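PDB 3ZLC: ER-derived vesicles protein ERV41 from Saccharomyces cerevisiae, which travels in COPII-coated vesicles from the endoplasmic reticulum, is required for efficient transport of a subset of secretory proteins to the Golgi, and facilitates retrograde transport. Local coordinates for residues V28-K31 / C32-Q36; I37-D41 / Q42-R46; R145-L149 / E150-F154. All coordinates share one frame; numbering follows the deposited sequence. Where two conformers were deposited one is given.

Contact 1. Residues V28-K31 / C32-Q36; sequences VNTK and CDWLQ
The carbonyl oxygen of Lys31 receives the backbone N-H of Trp34, with 3.3 Å between Lys31 O and Trp34 N and an N-H...O angle of 156°. This bond from a residue to the third one before it marks the 3-10 turn of residues 32-34. Leu35 packs on the same carbonyl, its CG 3.7 Å from Lys31 O. The side chains around this bond pack on one another. Thr30 crosses Trp34 at about a right angle, bringing its methyl CG2 to 3.8 Å from Trp34 CB. That methyl lies anti to the backbone N, while OG1 takes the other branch and hydrogen-bonds Lys153 O. Lys31 CB meets the indole obliquely, 3.7 Å from Trp34 CD1, before the lysine chain bends away. The branches of Leu35 divide the remaining apolar work: CD2 lies 4.0 Å from Thr30 CG2, and CD1 meets Val28 CG1 tip to tip at 4.1 Å. The sulfur of Cys32 points away from residues 28-31 and is joined to Cys117 in a disulfide. The arrangement is that of a short 3-10 turn, here cross-linked by a disulfide, which carries the chain of this lumenal domain from strand 19-28 of one sheet to strand 35-41 of another.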
loop_
_atom_site.group_PDB
_atom_site.type_symbol
_atom_site.label_atom_id
_atom_site.label_comp_id
_atom_site.label_asym_id
_atom_site.label_seq_id
_atom_site.Cartn_x
_atom_site.Cartn_y
_atom_site.Cartn_z
ATOM N N VAL A 28 -0.804 3.964 8.897
ATOM C CA VAL A 28 -2.068 3.314 9.274
ATOM C C VAL A 28 -2.533 3.929 10.591
ATOM O O VAL A 28 -1.716 4.141 11.488
ATOM C CB VAL A 28 -1.889 1.785 9.477
ATOM C CG1 VAL A 28 -3.220 1.131 9.859
ATOM C CG2 VAL A 28 -1.341 1.128 8.196
ATOM N N ASN A 29 -3.834 4.208 10.710
ATOM C CA ASN A 29 -4.415 4.861 11.901
ATOM C C ASN A 29 -4.602 3.877 13.062
ATOM O O ASN A 29 -5.572 3.964 13.820
ATOM C CB ASN A 29 -5.761 5.496 11.496
ATOM C CG ASN A 29 -6.294 6.532 12.485
ATOM O OD1 ASN A 29 -7.389 7.053 12.268
ATOM N ND2 ASN A 29 -5.537 6.849 13.553
ATOM N N THR A 30 -3.639 2.967 13.218
ATOM C CA THR A 30 -3.619 1.999 14.326
ATOM C C THR A 30 -2.178 1.848 14.827
ATOM O O THR A 30 -1.230 1.928 14.030
ATOM C CB THR A 30 -4.136 0.614 13.859
ATOM O OG1 THR A 30 -5.469 0.747 13.328
ATOM C CG2 THR A 30 -4.137 -0.396 15.011
ATOM N N LYS A 31 -2.010 1.665 16.137
ATOM C CA LYS A 31 -0.680 1.437 16.724
ATOM C C LYS A 31 -0.050 0.188 16.131
ATOM O O LYS A 31 -0.760 -0.780 15.836
ATOM C CB LYS A 31 -0.774 1.256 18.238
ATOM C CG LYS A 31 -1.614 2.299 18.938
ATOM C CD LYS A 31 -0.935 3.633 18.948
ATOM C CE LYS A 31 -0.402 3.941 20.333
ATOM N NZ LYS A 31 0.343 5.230 20.331
ATOM N N CYS A 32 1.273 0.202 15.957
ATOM C CA CYS A 32 1.966 -0.867 15.217
ATOM C C CYS A 32 1.740 -2.270 15.797
ATOM O O CYS A 32 1.567 -3.238 15.053
ATOM C CB CYS A 32 3.471 -0.588 15.176
ATOM S SG CYS A 32 3.936 0.923 14.310
ATOM N N ASP A 33 1.759 -2.377 17.119
ATOM C CA ASP A 33 1.761 -3.686 17.779
ATOM C C ASP A 33 0.418 -4.437 17.654
ATOM O O ASP A 33 0.334 -5.628 17.964
ATOM C CB ASP A 33 2.199 -3.544 19.251
ATOM C CG ASP A 33 3.732 -3.406 19.416
ATOM O OD1 ASP A 33 4.458 -3.336 18.411
ATOM O OD2 ASP A 33 4.218 -3.360 20.560
ATOM N N TRP A 34 -0.623 -3.751 17.190
ATOM C CA TRP A 34 -1.895 -4.422 16.912
ATOM C C TRP A 34 -1.881 -5.052 15.519
ATOM O O TRP A 34 -2.764 -5.840 15.173
ATOM C CB TRP A 34 -3.068 -3.430 16.958
ATOM C CG TRP A 34 -3.347 -2.817 18.306
ATOM C CD1 TRP A 34 -3.243 -1.494 18.634
ATOM C CD2 TRP A 34 -3.795 -3.488 19.491
ATOM N NE1 TRP A 34 -3.588 -1.307 19.947
ATOM C CE2 TRP A 34 -3.923 -2.515 20.499
ATOM C CE3 TRP A 34 -4.085 -4.820 19.805
ATOM C CZ2 TRP A 34 -4.338 -2.824 21.789
ATOM C CZ3 TRP A 34 -4.499 -5.127 21.088
ATOM C CH2 TRP A 34 -4.619 -4.135 22.068
ATOM N N LEU A 35 -0.893 -4.673 14.707
ATOM C CA LEU A 35 -0.914 -4.992 13.278
ATOM C C LEU A 35 -0.114 -6.235 12.926
ATOM O O LEU A 35 0.907 -6.532 13.564
ATOM C CB LEU A 35 -0.381 -3.805 12.458
ATOM C CG LEU A 35 -1.210 -2.523 12.554
ATOM C CD1 LEU A 35 -0.610 -1.404 11.709
ATOM C CD2 LEU A 35 -2.660 -2.785 12.167
ATOM N N GLN A 36 -0.580 -6.959 11.908
ATOM C CA GLN A 36 0.234 -7.996 11.283
ATOM C C GLN A 36 0.205 -7.805 9.766
ATOM O O GLN A 36 -0.802 -7.360 9.191
ATOM C CB GLN A 36 -0.243 -9.400 11.678
ATOM C CG GLN A 36 -1.574 -9.821 11.060
ATOM C CD GLN A 36 -1.870 -11.299 11.272
ATOM O OE1 GLN A 36 -1.010 -12.154 11.042
ATOM N NE2 GLN A 36 -3.087 -11.604 11.714
#

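Contact 2. Residues I37-D41 / Q42-R46; sequences INVRD and QTMDR
Met44 folds back across Asp41 and can be traced atom by atom. Its CB lies 4.0 Å from Asp41 OD1, and its CG comes closer to the same oxygen, at 3.1 Å. The sulfur then passes Asp41 OD2 at a looser distance. A bend at chi3 (-102°) swings the methyl CE back over the strand, where it lies 3.2 Å from Val39 O and also touches Arg40 CA and Val39 CG1. The thioether thus spans the turn of the beta hairpin formed by strands 35-41 and 47-48.

That turn is of type I, with Gln42 and Thr43 at its corners, and Asp41 OD1 is its polar centre. The N-H of Met44 meets it nearly along the C-O axis, with 2.9 Å from Met44 N to Asp41 OD1, and a weak bond from Thr43 N adds the grip of an Asx turn. A bond from Thr43 OG1 to the same oxygen is modelled very short, and its exact length is doubtful. Weak bonds between the backbones of Asp41 and Met44, one in each direction, close the turn, while Asp41 OD2 is held by Asn126.

Farther along, Arg46 CA approaches Val39 O in a CH...O contact of 3.5 Å. The side chains of Arg40 and Arg46 run side by side in the same direction, yet their guanidinium planes stand 80° apart. Arg46 NH1 is modelled over a face of the Arg40 group, so near Arg40 NE, another donor, that the closeness is doubtful.

The chemistry is therefore divided: the N-H groups converging on Asp41 would favour its ionised carboxylate, whereas the arginines, if the modelled position holds, may carry a repulsive cost, eased perhaps by the long, weak ion pair of Arg40 with Glu131 and by the solvent around Arg46.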
loop_
_atom_site.group_PDB
_atom_site.type_symbol
_atom_site.label_atom_id
_atom_site.label_comp_id
_atom_site.label_asym_id
_atom_site.label_seq_id
_atom_site.Cartn_x
_atom_site.Cartn_y
_atom_site.Cartn_z
ATOM N N ILE A 37 1.317 -8.119 9.115
ATOM C CA ILE A 37 1.416 -7.936 7.667
ATOM C C ILE A 37 1.795 -9.283 7.061
ATOM O O ILE A 37 2.808 -9.880 7.461
ATOM C CB ILE A 37 2.436 -6.846 7.337
ATOM C CG1 ILE A 37 1.993 -5.519 7.972
ATOM C CG2 ILE A 37 2.625 -6.681 5.816
ATOM C CD1 ILE A 37 2.967 -4.430 7.786
ATOM N N ASN A 38 0.953 -9.785 6.152
ATOM C CA ASN A 38 1.172 -11.087 5.523
ATOM C C ASN A 38 1.294 -10.971 4.001
ATOM O O ASN A 38 0.702 -10.077 3.389
ATOM C CB ASN A 38 0.014 -12.036 5.844
ATOM C CG ASN A 38 0.036 -12.540 7.289
ATOM O OD1 ASN A 38 0.662 -13.559 7.596
ATOM N ND2 ASN A 38 -0.665 -11.833 8.176
ATOM N N VAL A 39 2.049 -11.887 3.399
ATOM C CA VAL A 39 2.093 -12.019 1.944
ATOM C C VAL A 39 1.628 -13.433 1.634
ATOM O O VAL A 39 1.969 -14.392 2.348
ATOM C CB VAL A 39 3.510 -11.786 1.351
ATOM C CG1 VAL A 39 3.550 -12.199 -0.118
ATOM C CG2 VAL A 39 3.902 -10.340 1.453
ATOM N N ARG A 40 0.805 -13.587 0.607
ATOM C CA ARG A 40 0.576 -14.934 0.114
ATOM C C ARG A 40 0.467 -14.901 -1.392
ATOM O O ARG A 40 0.176 -13.852 -1.972
ATOM C CB ARG A 40 -0.645 -15.581 0.763
ATOM C CG ARG A 40 -1.929 -14.815 0.606
ATOM C CD ARG A 40 -3.086 -15.795 0.607
ATOM N NE ARG A 40 -4.374 -15.143 0.379
ATOM C CZ ARG A 40 -5.548 -15.765 0.428
ATOM N NH1 ARG A 40 -5.603 -17.062 0.705
ATOM N NH2 ARG A 40 -6.666 -15.088 0.204
ATOM N N ASP A 41 0.735 -16.034 -2.034
ATOM C CA ASP A 41 0.608 -16.093 -3.487
ATOM C C ASP A 41 0.153 -17.465 -3.953
ATOM O O ASP A 41 -0.121 -18.348 -3.135
ATOM C CB ASP A 41 1.896 -15.616 -4.196
ATOM C CG ASP A 41 3.117 -16.484 -3.885
ATOM O OD1 ASP A 41 2.997 -17.724 -3.847
ATOM O OD2 ASP A 41 4.214 -15.914 -3.702
ATOM N N GLN A 42 0.066 -17.639 -5.266
ATOM C CA GLN A 42 -0.369 -18.909 -5.832
ATOM C C GLN A 42 0.460 -20.076 -5.302
ATOM O O GLN A 42 -0.071 -21.147 -5.015
ATOM C CB GLN A 42 -0.268 -18.858 -7.353
ATOM C CG GLN A 42 -0.640 -17.520 -7.934
ATOM C CD GLN A 42 -1.355 -17.646 -9.257
ATOM O OE1 GLN A 42 -2.544 -17.348 -9.365
ATOM N NE2 GLN A 42 -0.633 -18.086 -10.279
ATOM N N THR A 43 1.757 -19.843 -5.145
ATOM C CA THR A 43 2.690 -20.900 -4.774
ATOM C C THR A 43 2.688 -21.203 -3.277
ATOM O O THR A 43 2.899 -22.346 -2.875
ATOM C CB THR A 43 4.131 -20.548 -5.211
ATOM O OG1 THR A 43 4.633 -19.471 -4.410
ATOM C CG2 THR A 43 4.167 -20.141 -6.684
ATOM N N MET A 44 2.457 -20.188 -2.449
ATOM C CA MET A 44 2.602 -20.381 -1.007
ATOM C C MET A 44 1.432 -19.941 -0.126
ATOM O O MET A 44 0.622 -19.082 -0.494
ATOM C CB MET A 44 3.911 -19.758 -0.487
ATOM C CG MET A 44 4.244 -18.388 -1.048
ATOM S SD MET A 44 5.232 -17.386 0.079
ATOM C CE MET A 44 3.950 -16.306 0.709
ATOM N N ASP A 45 1.371 -20.562 1.048
ATOM C CA ASP A 45 0.467 -20.169 2.113
ATOM C C ASP A 45 0.962 -18.850 2.700
ATOM O O ASP A 45 2.074 -18.413 2.399
ATOM C CB ASP A 45 0.466 -21.250 3.193
ATOM C CG ASP A 45 -0.846 -21.325 3.944
ATOM O OD1 ASP A 45 -1.909 -21.372 3.281
ATOM O OD2 ASP A 45 -0.811 -21.331 5.194
ATOM N N ARG A 46 0.137 -18.220 3.534
ATOM C CA ARG A 46 0.507 -16.959 4.183
ATOM C C ARG A 46 1.879 -16.983 4.842
ATOM O O ARG A 46 2.174 -17.849 5.672
ATOM C CB ARG A 46 -0.533 -16.557 5.226
ATOM C CG ARG A 46 -1.889 -16.268 4.636
ATOM C CD ARG A 46 -2.491 -14.992 5.198
ATOM N NE ARG A 46 -3.892 -15.190 5.559
ATOM C CZ ARG A 46 -4.874 -15.374 4.678
ATOM N NH1 ARG A 46 -4.615 -15.385 3.378
ATOM N NH2 ARG A 46 -6.119 -15.551 5.097
#

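Contact 3. Residues R145-L149 / E150-F154; sequences RKAPL and EELKF
The ring of Pro148 overlaps the CG methylene of Glu151, which lies 4.0 Å from Pro148 CG and equally far from CB and CD. The two side chains meet at the start of a 3-10 turn, the short helical element that interrupts the long loop between strands 130-136 and 156-163 of this lumenal domain. A bend in the glutamate at chi2 (-43°) follows this contact, with the aliphatic part of the side chain lying against the proline. Glu151 CB, for its part, rests 3.3 Å from Pro148 O.

Two successive backbone bonds, each from a residue to the third one before it, define the turn. The first runs over 2.8 Å from Glu151 N to Pro148 O, with an N-H...O angle of 146°. The second, from Leu152 N to Leu149 O, has the same length and a similar angle, 148°. The proline, lacking an N-H, opens the turn as an acceptor alone.

Leu152 closes the turn and points its side chain back toward the incoming chain. Its CB packs on Leu149 O, and its methyl CD1 makes a looser contact with Leu149 CD2 at 4.4 Å. Leu186, in the loop between strands 177-179 and 188-200, also touches Leu152. Ala147 and Leu152 are buried, whereas the extended side chain of Glu150 lies on the exposed surface. The tightest apolar meeting is between branch and methyl: Leu152 CG stands 3.8 Å from Ala147 CB, and Leu152 CD2 presses nearer still, 3.5 Å from that same Ala147 CB.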
loop_
_atom_site.group_PDB
_atom_site.type_symbol
_atom_site.label_atom_id
_atom_site.label_comp_id
_atom_site.label_asym_id
_atom_site.label_seq_id
_atom_site.Cartn_x
_atom_site.Cartn_y
_atom_site.Cartn_z
ATOM N N ARG A 145 -9.458 -12.497 22.036
ATOM C CA ARG A 145 -8.292 -13.073 21.369
ATOM C C ARG A 145 -7.843 -12.228 20.179
ATOM O O ARG A 145 -7.010 -12.655 19.370
ATOM C CB ARG A 145 -8.576 -14.517 20.932
ATOM C CG ARG A 145 -8.625 -15.506 22.091
ATOM C CD ARG A 145 -7.529 -15.195 23.102
ATOM N NE ARG A 145 -6.317 -15.999 22.930
ATOM C CZ ARG A 145 -5.338 -15.736 22.064
ATOM N NH1 ARG A 145 -5.413 -14.689 21.251
ATOM N NH2 ARG A 145 -4.281 -16.534 22.002
ATOM N N LYS A 146 -8.389 -11.017 20.094
ATOM C CA LYS A 146 -8.148 -10.131 18.962
ATOM C C LYS A 146 -8.147 -8.661 19.417
ATOM O O LYS A 146 -8.691 -8.340 20.475
ATOM C CB LYS A 146 -9.210 -10.375 17.880
ATOM C CG LYS A 146 -10.534 -9.656 18.097
ATOM C CD LYS A 146 -11.235 -9.422 16.761
ATOM C CE LYS A 146 -12.378 -8.414 16.876
ATOM N NZ LYS A 146 -13.547 -8.900 17.673
ATOM N N ALA A 147 -7.532 -7.776 18.627
ATOM C CA ALA A 147 -7.480 -6.346 18.966
ATOM C C ALA A 147 -8.864 -5.780 19.272
ATOM O O ALA A 147 -9.811 -6.023 18.511
ATOM C CB ALA A 147 -6.843 -5.555 17.844
ATOM N N PRO A 148 -8.982 -5.017 20.383
ATOM C CA PRO A 148 -10.267 -4.391 20.716
ATOM C C PRO A 148 -10.642 -3.489 19.551
ATOM O O PRO A 148 -9.794 -2.701 19.115
ATOM C CB PRO A 148 -9.944 -3.540 21.955
ATOM C CG PRO A 148 -8.636 -4.050 22.471
ATOM C CD PRO A 148 -7.897 -4.555 21.267
ATOM N N LEU A 149 -11.860 -3.629 19.035
ATOM C CA LEU A 149 -12.273 -2.889 17.846
ATOM C C LEU A 149 -11.992 -1.395 18.001
ATOM O O LEU A 149 -11.555 -0.740 17.056
ATOM C CB LEU A 149 -13.753 -3.149 17.544
ATOM C CG LEU A 149 -14.078 -4.604 17.198
ATOM C CD1 LEU A 149 -15.556 -4.811 16.890
ATOM C CD2 LEU A 149 -13.216 -5.059 16.033
ATOM N N GLU A 150 -12.220 -0.887 19.214
ATOM C CA GLU A 150 -11.967 0.507 19.579
ATOM C C GLU A 150 -10.602 0.988 19.087
ATOM O O GLU A 150 -10.458 2.110 18.589
ATOM C CB GLU A 150 -12.062 0.633 21.101
ATOM C CG GLU A 150 -11.822 2.023 21.671
ATOM C CD GLU A 150 -11.961 2.059 23.194
ATOM O OE1 GLU A 150 -12.399 1.042 23.781
ATOM O OE2 GLU A 150 -11.633 3.104 23.804
ATOM N N GLU A 151 -9.614 0.102 19.185
ATOM C CA GLU A 151 -8.230 0.416 18.848
ATOM C C GLU A 151 -7.940 0.362 17.368
ATOM O O GLU A 151 -6.940 0.931 16.918
ATOM C CB GLU A 151 -7.288 -0.563 19.551
ATOM C CG GLU A 151 -7.446 -0.549 21.046
ATOM C CD GLU A 151 -7.576 0.865 21.563
ATOM O OE1 GLU A 151 -6.697 1.695 21.237
ATOM O OE2 GLU A 151 -8.561 1.150 22.282
ATOM N N LEU A 152 -8.799 -0.336 16.626
ATOM C CA LEU A 152 -8.569 -0.619 15.210
ATOM C C LEU A 152 -9.181 0.440 14.315
ATOM O O LEU A 152 -10.383 0.689 14.372
ATOM C CB LEU A 152 -9.189 -1.956 14.816
ATOM C CG LEU A 152 -8.598 -3.246 15.351
ATOM C CD1 LEU A 152 -9.116 -4.392 14.505
ATOM C CD2 LEU A 152 -7.091 -3.166 15.289
ATOM N N LYS A 153 -8.357 1.055 13.474
ATOM C CA LYS A 153 -8.857 2.018 12.509
ATOM C C LYS A 153 -8.010 1.889 11.264
ATOM O O LYS A 153 -6.790 2.068 11.326
ATOM C CB LYS A 153 -8.762 3.441 13.059
ATOM C CG LYS A 153 -9.655 3.725 14.257
ATOM C CD LYS A 153 -9.870 5.220 14.442
ATOM C CE LYS A 153 -8.839 5.824 15.367
ATOM N NZ LYS A 153 -8.995 5.320 16.758
ATOM N N PHE A 154 -8.640 1.573 10.135
ATOM C CA PHE A 154 -7.872 1.339 8.912
ATOM C C PHE A 154 -7.834 2.514 7.936
ATOM O O PHE A 154 -7.490 2.348 6.761
ATOM C CB PHE A 154 -8.304 0.024 8.243
ATOM C CG PHE A 154 -7.928 -1.197 9.052
ATOM C CD1 PHE A 154 -6.599 -1.590 9.156
ATOM C CD2 PHE A 154 -8.898 -1.931 9.731
ATOM C CE1 PHE A 154 -6.240 -2.713 9.918
ATOM C CE2 PHE A 154 -8.552 -3.052 10.491
ATOM C CZ PHE A 154 -7.221 -3.443 10.586
#

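How the contacts relate
Along the chain the contacts come in the order 1, 2, 3, but in space contacts 1 and 3 are neighbours. Their centres lie about 9 Å apart, with the indole of Trp34 packed on Ala147 and Pro148. Contact 2 adjoins contact 1 in sequence and shares strand 35-41, yet its centre is about 20 Å from that of contact 1 and about 23 Å from that of contact 3, at the far end of that strand. Contacts 1 and 3 both occupy connections between the two mixed beta sheets, so two 3-10 turns pack against each other where the lumenal domain passes from sheet to sheet, whereas contact 2 reverses the chain within one.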